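PDB 1Y55: avidin-related protein 4/5 from Gallus gallus, which binds biotin with high affinity as a thermostable relative of avidin from chicken. Local coordinates for the interface of chains A and B. Numbering follows the deposited sequence. Chains: chain A/B, Avidin-related protein 4/5.

Contact 1: the interface of chains A and B. Residues chain A 98, 101-104, 107; chain B 59, 80, 82.
The ring of B:Phe82, on strand 74-83, packs under A:Ile104 of the 3-10 helix 104-109, where a loop and helix of chain A meet a strand of chain B. A:Ile104 covers one face, with its CA 3.8 Å from the ring centroid in a CH-pi contact. The opposite face is backed by B:Gln80 CG of its own chain, offset toward the rim. The ring edge meets the methyl A:Val101 CG2, which lies 3.7 Å from B:Phe82 CZ. Also at the edge, the carboxylate oxygen A:Asp107 OD1 is 3.4 Å from B:Phe82 CE2. The carboxylate plane stands at 83° to the ring.

A second flat group is the A:Arg98 guanidinium. B:Gln80 CB sits over one of its faces, and A:Asp107 OD1 lies in plane at its edge. NH1 and NH2 both bond this one oxygen, in a salt bridge that should fix the guanidinium's rotation. The bonds come from one face of the carboxylate, about 30° out of its plane.

The B:Gln80 amide is at 89° to the guanidinium. As modelled, its NE2 faces A:Arg98 NH2 and A:Val101 N, and its OE1 faces A:Val101 O. The assignment is doubtful; a flipped amide would match donors with acceptors.

Farther out, B:Gln59 NE2 makes a weak hydrogen bond to A:Asn102 O at 3.1 Å. Water 1 bridges the chains, 3.0 Å from B:Gln59 NE2, and also meets A:Val101 O.

Contact 2: the interface of chains A and B. Residues chain A 61-63, 78-79; chain B 74, 76, 96, 98.
Two beta-sheet surfaces pack against each other here. Strands 61-67 and 74-83 of chain A face strands 74-83 and 89-98 of chain B. A:Thr78 stands in the middle. Its methyl CG2 lies 3.6 Å from B:Leu96 CB, and its CB is 3.8 Å from B:Val76 CG2. The hydroxyl OG1 is anti to the backbone N (chi1 -171°), which turns it to the neighbouring strand of its own chain. There it donates to A:Phe62 O at 2.8 Å, tilted 27° from the carbonyl plane. B:Arg98 CB packs against the same hydroxyl. With a glycine in place of A:Thr78, A:Phe62 O would probably lose this donor and a gap would open beside B:Leu96 and B:Val76.

B:Val76 splits its two methyls. CG2 goes to A:Thr78, while CG1 reaches A:Gly63 CA at 3.7 Å. The side chain of B:Thr74 lies against the backbone of strand 61-67, with its CG2 3.6 Å from A:Phe62 C. Its contact with A:Thr61 is too short in the model, so the placing of the A:Thr61 branches is doubtful.

The bent chain of B:Arg98 runs along A:Gly79, and its CD comes 3.9 Å from A:Gly79 CA. The lack of a side chain on A:Gly79 probably lets the arginine lie close. Water 2, in the guanidinium plane, is 3.0 Å from B:Arg98 NH1 and also meets A:Thr78 O.

In the avidin family these strands belong to an antiparallel beta-barrel. The patch joins the outer walls of two barrels, and the A:Phe62 ring points away from the partner chain.

Contact 1: the interface of chains A and B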
ATOM      1  N   ARG A  98      -8.931  -5.695  -3.998  1.00  6.94           N
ATOM      2  CA  ARG A  98      -9.115  -5.344  -5.399  1.00  7.20           C
ATOM      3  C   ARG A  98     -10.595  -5.400  -5.761  1.00  7.33           C
ATOM      4  O   ARG A  98     -11.236  -6.450  -5.644  1.00  8.06           O
ATOM      5  CB  ARG A  98      -8.351  -6.332  -6.275  1.00  7.52           C
ATOM      6  CG  ARG A  98      -8.595  -6.127  -7.770  1.00  7.84           C
ATOM      7  CD  ARG A  98      -8.014  -4.855  -8.297  1.00  7.73           C
ATOM      8  NE  ARG A  98      -8.569  -4.486  -9.596  1.00  8.39           N
ATOM      9  CZ  ARG A  98      -7.922  -3.759 -10.506  1.00  8.07           C
ATOM     10  NH1 ARG A  98      -6.638  -3.467 -10.374  1.00  8.91           N
ATOM     11  NH2 ARG A  98      -8.567  -3.348 -11.580  1.00  8.96           N
ATOM     12  N   VAL A 101     -13.435  -3.144 -11.806  1.00 10.78           N
ATOM     13  CA  VAL A 101     -13.858  -1.953 -12.528  1.00 11.79           C
ATOM     14  C   VAL A 101     -14.165  -2.306 -13.981  1.00 12.41           C
ATOM     15  O   VAL A 101     -13.811  -3.371 -14.480  1.00 12.75           O
ATOM     16  CB  VAL A 101     -12.825  -0.807 -12.413  1.00 12.19           C
ATOM     17  CG1 VAL A 101     -12.679  -0.352 -10.961  1.00 13.02           C
ATOM     18  CG2 VAL A 101     -11.486  -1.184 -12.988  1.00 11.68           C
ATOM     19  N   ASN A 102     -14.847  -1.387 -14.653  1.00 14.33           N
ATOM     20  CA  ASN A 102     -15.457  -1.646 -15.954  1.00 16.13           C
ATOM     21  C   ASN A 102     -14.449  -1.836 -17.067  1.00 15.84           C
ATOM     22  O   ASN A 102     -14.659  -2.633 -17.991  1.00 16.82           O
ATOM     23  CB  ASN A 102     -16.408  -0.495 -16.335  1.00 17.75           C
ATOM     24  CG  ASN A 102     -17.671  -0.476 -15.487  1.00 22.50           C
ATOM     25  OD1 ASN A 102     -18.003  -1.455 -14.814  1.00 27.09           O
ATOM     26  ND2 ASN A 102     -18.388   0.646 -15.516  1.00 26.23           N
ATOM     27  N   ASP A 103     -13.379  -1.064 -17.012  1.00 15.55           N
ATOM     28  CA  ASP A 103     -12.332  -1.129 -18.015  1.00 15.71           C
ATOM     29  C   ASP A 103     -11.059  -0.537 -17.456  1.00 15.01           C
ATOM     30  O   ASP A 103     -11.043   0.023 -16.345  1.00 13.69           O
ATOM     31  CB  ASP A 103     -12.745  -0.445 -19.324  1.00 16.60           C
ATOM     32  CG  ASP A 103     -13.000   1.029 -19.164  1.00 18.93           C
ATOM     33  OD1 ASP A 103     -12.024   1.799 -19.099  1.00 21.98           O
ATOM     34  OD2 ASP A 103     -14.147   1.506 -19.113  1.00 22.48           O
ATOM     35  N   ILE A 104      -9.990  -0.670 -18.220  1.00 15.68           N
ATOM     36  CA  ILE A 104      -8.662  -0.346 -17.750  1.00 16.39           C
ATOM     37  C   ILE A 104      -8.488   1.129 -17.383  1.00 15.88           C
ATOM     38  O   ILE A 104      -7.646   1.455 -16.557  1.00 15.88           O
ATOM     39  CB  ILE A 104      -7.625  -0.819 -18.798  1.00 17.06           C
ATOM     40  CG1 ILE A 104      -6.242  -0.952 -18.170  1.00 18.89           C
ATOM     41  CG2 ILE A 104      -7.598   0.109 -20.015  1.00 17.71           C
ATOM     42  CD1 ILE A 104      -5.330  -1.830 -18.971  1.00 20.71           C
ATOM     43  N   ASP A 107      -8.691   1.601 -13.672  1.00 10.59           N
ATOM     44  CA  ASP A 107      -7.820   0.764 -12.847  1.00  9.85           C
ATOM     45  C   ASP A 107      -7.241   1.510 -11.648  1.00  9.17           C
ATOM     46  O   ASP A 107      -7.077   0.919 -10.577  1.00  9.17           O
ATOM     47  CB  ASP A 107      -6.689   0.173 -13.678  1.00 10.39           C
ATOM     48  CG  ASP A 107      -5.906  -0.835 -12.905  1.00  9.76           C
ATOM     49  OD1 ASP A 107      -6.426  -1.949 -12.720  1.00 10.28           O
ATOM     50  OD2 ASP A 107      -4.785  -0.577 -12.429  1.00 12.47           O
TER
ATOM     51  N   GLN B  59     -13.708  -9.977 -17.191  1.00 12.61           N
ATOM     52  CA  GLN B  59     -12.458  -9.328 -16.797  1.00 11.55           C
ATOM     53  C   GLN B  59     -12.302  -9.549 -15.296  1.00 11.03           C
ATOM     54  O   GLN B  59     -12.611  -8.670 -14.483  1.00 11.39           O
ATOM     55  CB  GLN B  59     -12.488  -7.845 -17.165  1.00 11.85           C
ATOM     56  CG  GLN B  59     -12.433  -7.647 -18.679  1.00 13.01           C
ATOM     57  CD  GLN B  59     -12.415  -6.194 -19.111  1.00 14.47           C
ATOM     58  OE1 GLN B  59     -11.590  -5.798 -19.930  1.00 15.97           O
ATOM     59  NE2 GLN B  59     -13.329  -5.404 -18.576  1.00 15.19           N
ATOM     60  N   GLN B  80      -6.630  -7.301 -11.807  1.00  8.19           N
ATOM     61  CA  GLN B  80      -7.716  -7.587 -12.721  1.00  8.50           C
ATOM     62  C   GLN B  80      -7.129  -7.838 -14.107  1.00  9.04           C
ATOM     63  O   GLN B  80      -6.144  -7.217 -14.507  1.00  9.83           O
ATOM     64  CB  GLN B  80      -8.728  -6.433 -12.731  1.00  9.12           C
ATOM     65  CG  GLN B  80     -10.014  -6.716 -13.507  1.00  9.10           C
ATOM     66  CD  GLN B  80     -11.134  -5.703 -13.322  1.00  9.53           C
ATOM     67  OE1 GLN B  80     -12.204  -5.860 -13.954  1.00 12.35           O
ATOM     68  NE2 GLN B  80     -10.927  -4.694 -12.526  1.00  8.46           N
ATOM     69  N   PHE B  82      -7.698  -7.416 -17.895  1.00 12.11           N
ATOM     70  CA  PHE B  82      -8.432  -6.627 -18.873  1.00 12.81           C
ATOM     71  C   PHE B  82      -8.140  -7.109 -20.288  1.00 14.04           C
ATOM     72  O   PHE B  82      -7.024  -7.507 -20.597  1.00 14.56           O
ATOM     73  CB  PHE B  82      -8.040  -5.153 -18.771  1.00 13.14           C
ATOM     74  CG  PHE B  82      -8.455  -4.497 -17.478  1.00 12.63           C
ATOM     75  CD1 PHE B  82      -9.775  -4.164 -17.241  1.00 12.82           C
ATOM     76  CD2 PHE B  82      -7.517  -4.215 -16.494  1.00 12.31           C
ATOM     77  CE1 PHE B  82     -10.144  -3.553 -16.039  1.00 12.81           C
ATOM     78  CE2 PHE B  82      -7.883  -3.599 -15.307  1.00 11.99           C
ATOM     79  CZ  PHE B  82      -9.178  -3.259 -15.076  1.00 11.57           C
TER
HETATM   80  O   HOH W   1     -14.999  -5.535 -16.057  1.00 22.60           O

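Contact 2: the interface of chains A and B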
ATOM      1  N   THR A  61       6.537 -16.266   7.498  1.00  7.27           N
ATOM      2  CA  THR A  61       5.726 -15.374   6.674  1.00  7.16           C
ATOM      3  C   THR A  61       4.739 -16.252   5.858  1.00  6.90           C
ATOM      4  O   THR A  61       4.915 -17.471   5.674  1.00  7.41           O
ATOM      5  CB  THR A  61       6.567 -14.510   5.809  1.00  7.32           C
ATOM      6  OG1 THR A  61       7.536 -13.701   6.481  1.00 10.68           O
ATOM      7  CG2 THR A  61       7.085 -15.221   4.677  1.00  4.71           C
ATOM      8  N   PHE A  62       3.705 -15.601   5.342  1.00  6.82           N
ATOM      9  CA  PHE A  62       2.644 -16.288   4.615  1.00  6.93           C
ATOM     10  C   PHE A  62       1.891 -15.279   3.759  1.00  6.67           C
ATOM     11  O   PHE A  62       2.010 -14.059   3.947  1.00  6.72           O
ATOM     12  CB  PHE A  62       1.671 -16.996   5.593  1.00  7.43           C
ATOM     13  CG  PHE A  62       0.989 -16.055   6.534  1.00  7.38           C
ATOM     14  CD1 PHE A  62      -0.152 -15.354   6.126  1.00  7.92           C
ATOM     15  CD2 PHE A  62       1.510 -15.796   7.794  1.00  7.45           C
ATOM     16  CE1 PHE A  62      -0.748 -14.422   6.971  1.00  9.18           C
ATOM     17  CE2 PHE A  62       0.892 -14.902   8.638  1.00  8.26           C
ATOM     18  CZ  PHE A  62      -0.226 -14.218   8.228  1.00  8.97           C
ATOM     19  N   GLY A  63       1.080 -15.809   2.855  1.00  6.59           N
ATOM     20  CA  GLY A  63       0.119 -15.029   2.103  1.00  6.72           C
ATOM     21  C   GLY A  63      -1.107 -15.877   1.839  1.00  6.52           C
ATOM     22  O   GLY A  63      -1.025 -17.118   1.824  1.00  7.16           O
ATOM     23  N   THR A  78      -0.945 -10.640   3.463  1.00  6.38           N
ATOM     24  CA  THR A  78       0.364 -11.212   3.752  1.00  6.59           C
ATOM     25  C   THR A  78       0.821 -10.760   5.116  1.00  6.38           C
ATOM     26  O   THR A  78       0.445  -9.694   5.586  1.00  9.32           O
ATOM     27  CB  THR A  78       1.349 -10.877   2.626  1.00  7.19           C
ATOM     28  OG1 THR A  78       2.571 -11.608   2.782  1.00  7.34           O
ATOM     29  CG2 THR A  78       1.724  -9.414   2.590  1.00  8.14           C
ATOM     30  N   GLY A  79       1.634 -11.558   5.767  1.00  6.64           N
ATOM     31  CA  GLY A  79       2.086 -11.219   7.093  1.00  7.09           C
ATOM     32  C   GLY A  79       2.990 -12.272   7.669  1.00  6.40           C
ATOM     33  O   GLY A  79       3.565 -13.096   6.946  1.00  6.60           O
TER
ATOM     34  N   THR B  74       7.507 -13.611   1.422  1.00  7.30           N
ATOM     35  CA  THR B  74       6.321 -14.011   0.671  1.00  6.88           C
ATOM     36  C   THR B  74       5.775 -12.783  -0.032  1.00  6.63           C
ATOM     37  O   THR B  74       5.777 -11.714   0.552  1.00  7.29           O
ATOM     38  CB  THR B  74       5.240 -14.567   1.624  1.00  7.11           C
ATOM     39  OG1 THR B  74       5.730 -15.733   2.288  1.00  7.68           O
ATOM     40  CG2 THR B  74       3.976 -14.983   0.854  1.00  8.07           C
ATOM     41  N   VAL B  76       2.240 -11.336  -2.148  1.00  6.44           N
ATOM     42  CA  VAL B  76       0.906 -11.499  -2.684  1.00  6.40           C
ATOM     43  C   VAL B  76       0.685 -10.463  -3.775  1.00  6.12           C
ATOM     44  O   VAL B  76       1.108  -9.322  -3.655  1.00  6.84           O
ATOM     45  CB  VAL B  76      -0.182 -11.418  -1.604  1.00  6.77           C
ATOM     46  CG1 VAL B  76      -0.090 -12.624  -0.672  1.00  6.89           C
ATOM     47  CG2 VAL B  76      -0.139 -10.112  -0.827  1.00  6.73           C
ATOM     48  N   LEU B  96       2.118  -6.850  -2.322  1.00  6.46           N
ATOM     49  CA  LEU B  96       2.742  -6.661  -1.018  1.00  6.44           C
ATOM     50  C   LEU B  96       3.798  -7.757  -0.857  1.00  6.27           C
ATOM     51  O   LEU B  96       3.508  -8.940  -1.030  1.00  7.04           O
ATOM     52  CB  LEU B  96       1.741  -6.770   0.134  1.00  6.66           C
ATOM     53  CG  LEU B  96       0.627  -5.723   0.159  1.00  7.02           C
ATOM     54  CD1 LEU B  96      -0.391  -6.076   1.229  1.00  8.02           C
ATOM     55  CD2 LEU B  96       1.171  -4.321   0.384  1.00  7.57           C
ATOM     56  N   ARG B  98       6.242  -9.291   1.876  1.00  6.82           N
ATOM     57  CA  ARG B  98       6.459  -9.433   3.303  1.00  6.85           C
ATOM     58  C   ARG B  98       7.810 -10.085   3.574  1.00  6.76           C
ATOM     59  O   ARG B  98       8.071 -11.209   3.122  1.00  7.51           O
ATOM     60  CB  ARG B  98       5.367 -10.322   3.900  1.00  7.09           C
ATOM     61  CG  ARG B  98       5.591 -10.657   5.366  1.00  7.11           C
ATOM     62  CD  ARG B  98       5.442  -9.467   6.271  1.00  7.13           C
ATOM     63  NE  ARG B  98       6.007  -9.706   7.592  1.00  7.20           N
ATOM     64  CZ  ARG B  98       5.594  -9.097   8.703  1.00  7.20           C
ATOM     65  NH1 ARG B  98       4.495  -8.353   8.723  1.00  7.43           N
ATOM     66  NH2 ARG B  98       6.287  -9.246   9.815  1.00  7.68           N
TER
HETATM   67  O   HOH W   2       2.554  -7.633   6.593  1.00  9.72           O

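The C-alpha centres of contact 1 and contact 2 are about 24 Å apart on one two-fold symmetric interface. Strands 74-83 and 89-98 take part in both, and residue 98 appears from chain A in contact 1 and from chain B in contact 2. In every copy, therefore, this arginine serves both surroundings: its aliphatic part packs on the partner's strand and its guanidinium pairs with its own aspartate. Contact 1 adds a loop and the 3-10 helix 104-109, whereas contact 2 is strand against strand. With their twins, the patches pair two barrels within the tetramer typical of avidins.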